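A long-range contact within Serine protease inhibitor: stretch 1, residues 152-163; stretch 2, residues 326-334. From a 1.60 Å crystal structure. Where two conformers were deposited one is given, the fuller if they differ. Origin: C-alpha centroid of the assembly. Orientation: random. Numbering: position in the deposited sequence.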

# COMPACT_ATOMS: atom_id res chain seq x y z
N ILE A 152 -22.48 -7.11 -6.46
CA ILE A 152 -21.74 -7.95 -7.41
C ILE A 152 -22.35 -7.83 -8.80
O ILE A 152 -23.55 -8.02 -8.98
CB ILE A 152 -21.63 -9.42 -6.93
CG1 ILE A 152 -20.57 -9.53 -5.82
CG2 ILE A 152 -21.28 -10.36 -8.09
CD1 ILE A 152 -20.53 -10.87 -5.10
N ASP A 153 -21.50 -7.48 -9.77
CA ASP A 153 -21.90 -7.33 -11.17
C ASP A 153 -22.14 -8.71 -11.80
O ASP A 153 -21.47 -9.68 -11.44
CB ASP A 153 -20.83 -6.55 -11.93
CG ASP A 153 -20.64 -5.14 -11.40
OD1 ASP A 153 -21.57 -4.31 -11.55
OD2 ASP A 153 -19.56 -4.85 -10.84
N PRO A 154 -23.10 -8.80 -12.76
CA PRO A 154 -23.46 -10.08 -13.39
C PRO A 154 -22.32 -10.76 -14.14
O PRO A 154 -22.32 -12.00 -14.28
CB PRO A 154 -24.58 -9.68 -14.37
CG PRO A 154 -24.40 -8.22 -14.59
CD PRO A 154 -23.90 -7.68 -13.29
N GLU A 155 -21.35 -9.97 -14.62
CA GLU A 155 -20.22 -10.49 -15.39
C GLU A 155 -19.10 -11.08 -14.52
O GLU A 155 -18.25 -11.82 -15.03
CB GLU A 155 -19.66 -9.40 -16.30
N ASP A 156 -19.10 -10.75 -13.23
CA ASP A 156 -18.04 -11.13 -12.30
C ASP A 156 -17.96 -12.63 -12.04
O ASP A 156 -18.97 -13.27 -11.74
CB ASP A 156 -18.19 -10.40 -10.97
CG ASP A 156 -18.03 -8.89 -11.10
OD1 ASP A 156 -17.53 -8.43 -12.15
OD2 ASP A 156 -18.38 -8.17 -10.14
N VAL A 157 -16.75 -13.19 -12.13
CA VAL A 157 -16.53 -14.61 -11.86
C VAL A 157 -15.36 -14.87 -10.91
O VAL A 157 -15.30 -15.93 -10.29
CB VAL A 157 -16.34 -15.46 -13.15
CG1 VAL A 157 -17.65 -15.57 -13.94
CG2 VAL A 157 -15.22 -14.90 -14.00
N MET A 158 -14.43 -13.92 -10.81
CA MET A 158 -13.30 -14.05 -9.90
C MET A 158 -12.81 -12.72 -9.35
O MET A 158 -12.67 -11.74 -10.08
CB MET A 158 -12.13 -14.81 -10.56
CG MET A 158 -10.98 -15.09 -9.58
SD MET A 158 -9.38 -15.43 -10.32
CE MET A 158 -9.43 -17.22 -10.37
N TYR A 159 -12.55 -12.70 -8.04
CA TYR A 159 -11.89 -11.58 -7.40
C TYR A 159 -10.60 -12.07 -6.74
O TYR A 159 -10.54 -13.18 -6.22
CB TYR A 159 -12.77 -10.96 -6.31
CG TYR A 159 -14.14 -10.46 -6.72
CD1 TYR A 159 -15.22 -10.60 -5.87
CD2 TYR A 159 -14.35 -9.83 -7.95
CE1 TYR A 159 -16.48 -10.14 -6.21
CE2 TYR A 159 -15.61 -9.37 -8.31
CZ TYR A 159 -16.67 -9.53 -7.44
OH TYR A 159 -17.92 -9.08 -7.78
N LEU A 160 -9.58 -11.21 -6.77
CA LEU A 160 -8.35 -11.45 -6.03
C LEU A 160 -8.19 -10.27 -5.08
O LEU A 160 -8.34 -9.11 -5.48
CB LEU A 160 -7.15 -11.56 -6.97
CG LEU A 160 -7.22 -12.62 -8.07
CD1 LEU A 160 -7.90 -12.08 -9.34
CD2 LEU A 160 -5.84 -13.15 -8.41
N ILE A 161 -7.90 -10.56 -3.82
CA ILE A 161 -7.85 -9.53 -2.79
C ILE A 161 -6.65 -9.73 -1.88
O ILE A 161 -6.38 -10.84 -1.42
CB ILE A 161 -9.15 -9.50 -1.92
CG1 ILE A 161 -10.40 -9.36 -2.79
CG2 ILE A 161 -9.08 -8.35 -0.90
CD1 ILE A 161 -11.71 -9.61 -2.08
N ASN A 162 -5.92 -8.64 -1.64
CA ASN A 162 -4.92 -8.61 -0.58
C ASN A 162 -5.31 -7.64 0.52
O ASN A 162 -5.90 -6.59 0.25
CB ASN A 162 -3.56 -8.23 -1.15
CG ASN A 162 -2.57 -7.87 -0.06
OD1 ASN A 162 -2.51 -6.72 0.37
ND2 ASN A 162 -1.80 -8.85 0.40
N ALA A 163 -4.96 -7.98 1.76
CA ALA A 163 -5.06 -7.07 2.89
C ALA A 163 -3.76 -7.02 3.68
O ALA A 163 -3.09 -8.04 3.88
CB ALA A 163 -6.22 -7.46 3.80
N GLY A 326 -3.81 0.36 7.48
CA GLY A 326 -4.44 -0.76 6.82
C GLY A 326 -4.58 -0.51 5.33
O GLY A 326 -4.72 0.63 4.89
N ALA A 327 -4.55 -1.59 4.56
CA ALA A 327 -4.73 -1.50 3.12
C ALA A 327 -5.42 -2.73 2.56
O ALA A 327 -5.27 -3.84 3.07
CB ALA A 327 -3.39 -1.31 2.42
N VAL A 328 -6.22 -2.50 1.53
CA VAL A 328 -6.79 -3.57 0.74
C VAL A 328 -6.56 -3.23 -0.72
O VAL A 328 -6.69 -2.07 -1.12
CB VAL A 328 -8.31 -3.75 1.00
CG1 VAL A 328 -8.90 -4.79 0.04
CG2 VAL A 328 -8.56 -4.17 2.45
N THR A 329 -6.17 -4.24 -1.48
CA THR A 329 -6.13 -4.13 -2.94
C THR A 329 -6.99 -5.24 -3.53
O THR A 329 -6.80 -6.41 -3.21
CB THR A 329 -4.70 -4.22 -3.50
OG1 THR A 329 -3.83 -3.35 -2.75
CG2 THR A 329 -4.67 -3.83 -4.97
N SER A 330 -7.94 -4.86 -4.37
CA SER A 330 -8.80 -5.84 -5.03
C SER A 330 -8.63 -5.79 -6.54
O SER A 330 -8.34 -4.74 -7.12
CB SER A 330 -10.27 -5.64 -4.63
OG SER A 330 -10.72 -4.35 -4.99
N VAL A 331 -8.80 -6.95 -7.17
CA VAL A 331 -8.74 -7.07 -8.62
C VAL A 331 -10.07 -7.64 -9.12
O VAL A 331 -10.52 -8.69 -8.64
CB VAL A 331 -7.55 -7.97 -9.06
CG1 VAL A 331 -7.56 -8.19 -10.58
CG2 VAL A 331 -6.22 -7.38 -8.61
N ASP A 332 -10.68 -6.93 -10.06
CA ASP A 332 -11.98 -7.27 -10.68
C ASP A 332 -13.25 -6.84 -9.91
O ASP A 332 -14.37 -7.15 -10.34
CB ASP A 332 -12.06 -8.75 -11.11
CG ASP A 332 -12.10 -8.91 -12.63
OD1 ASP A 332 -11.84 -10.03 -13.11
OD2 ASP A 332 -12.41 -7.92 -13.34
N ILE A 333 -13.08 -6.13 -8.80
CA ILE A 333 -14.21 -5.51 -8.11
C ILE A 333 -14.40 -4.09 -8.65
O ILE A 333 -13.52 -3.25 -8.51
CB ILE A 333 -14.05 -5.49 -6.56
CG1 ILE A 333 -14.11 -6.91 -5.99
CG2 ILE A 333 -15.13 -4.62 -5.91
CD1 ILE A 333 -13.75 -7.02 -4.51
N THR A 334 -15.55 -3.85 -9.27
CA THR A 334 -15.90 -2.52 -9.77
C THR A 334 -16.72 -1.79 -8.71
O THR A 334 -17.85 -2.19 -8.40
CB THR A 334 -16.68 -2.58 -11.10
OG1 THR A 334 -15.94 -3.33 -12.07
CG2 THR A 334 -16.94 -1.18 -11.65
O HOH W 1 -17.68 -5.81 -9.26
O HOH W 2 -16.00 -6.02 -12.16

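Two neighbouring, antiparallel strands of a sheet, far apart in sequence, make this contact, which continues past the sheet's regular ladder into a tyrosine-isoleucine packing and a water-bridged loop. Strands 158-163 and 326-331 run at 165° to each other, their axes approaching to 4.7 Å. Leu 160 pairs with Val 331 through two hydrogen bonds, Leu 160 N to Val 331 O at 3.3 Å and Val 331 N to Leu 160 O at 2.8 Å. Asn 162 and Thr 329 repeat the pattern, with both Asn 162 N to Thr 329 O and Thr 329 N to Asn 162 O at 2.9 Å. Between these rungs, alpha carbons approach carbonyl oxygens, as Ile 161 CA does Thr 329 O at 3.3 Å.

Side chains alternate between the faces. Leu 160, Val 331, Asn 162 and Thr 329 share one; branched Val 331 suits an extended backbone, and its CG1 lies 4.1 Å from Leu 160 CD1. The polar groups of Asn 162 and Thr 329 are satisfied elsewhere in the structure. On the other face, Ile 161 CG2 meets Val 328 CG1 at 3.7 Å, beside the small side chains of Ala 163 and Ser 330.

Beyond the ladder, Asp 332 adopts a positive phi of 84°, and Ile 333 CG1 sits over the Tyr 159 ring, 3.5 Å from its centroid and 11° off the normal, a CH-pi contact that joins aliphatic carbon to aromatic face. The hydroxyl at the far end of the ring finds a polar partner: Tyr 159 OH donates to Asp 156 OD2 at 2.6 Å. Asp 156 closes a type I turn from Asp 153, and its carboxylate suits a place rich in donors. One water links Asp 153 OD2 and Asp 156 OD2 to Thr 334 N; another joins Asp 156 OD1 to Asp 332 O and Thr 334 OG1, bridging the stretches where direct hydrogen bonds are absent.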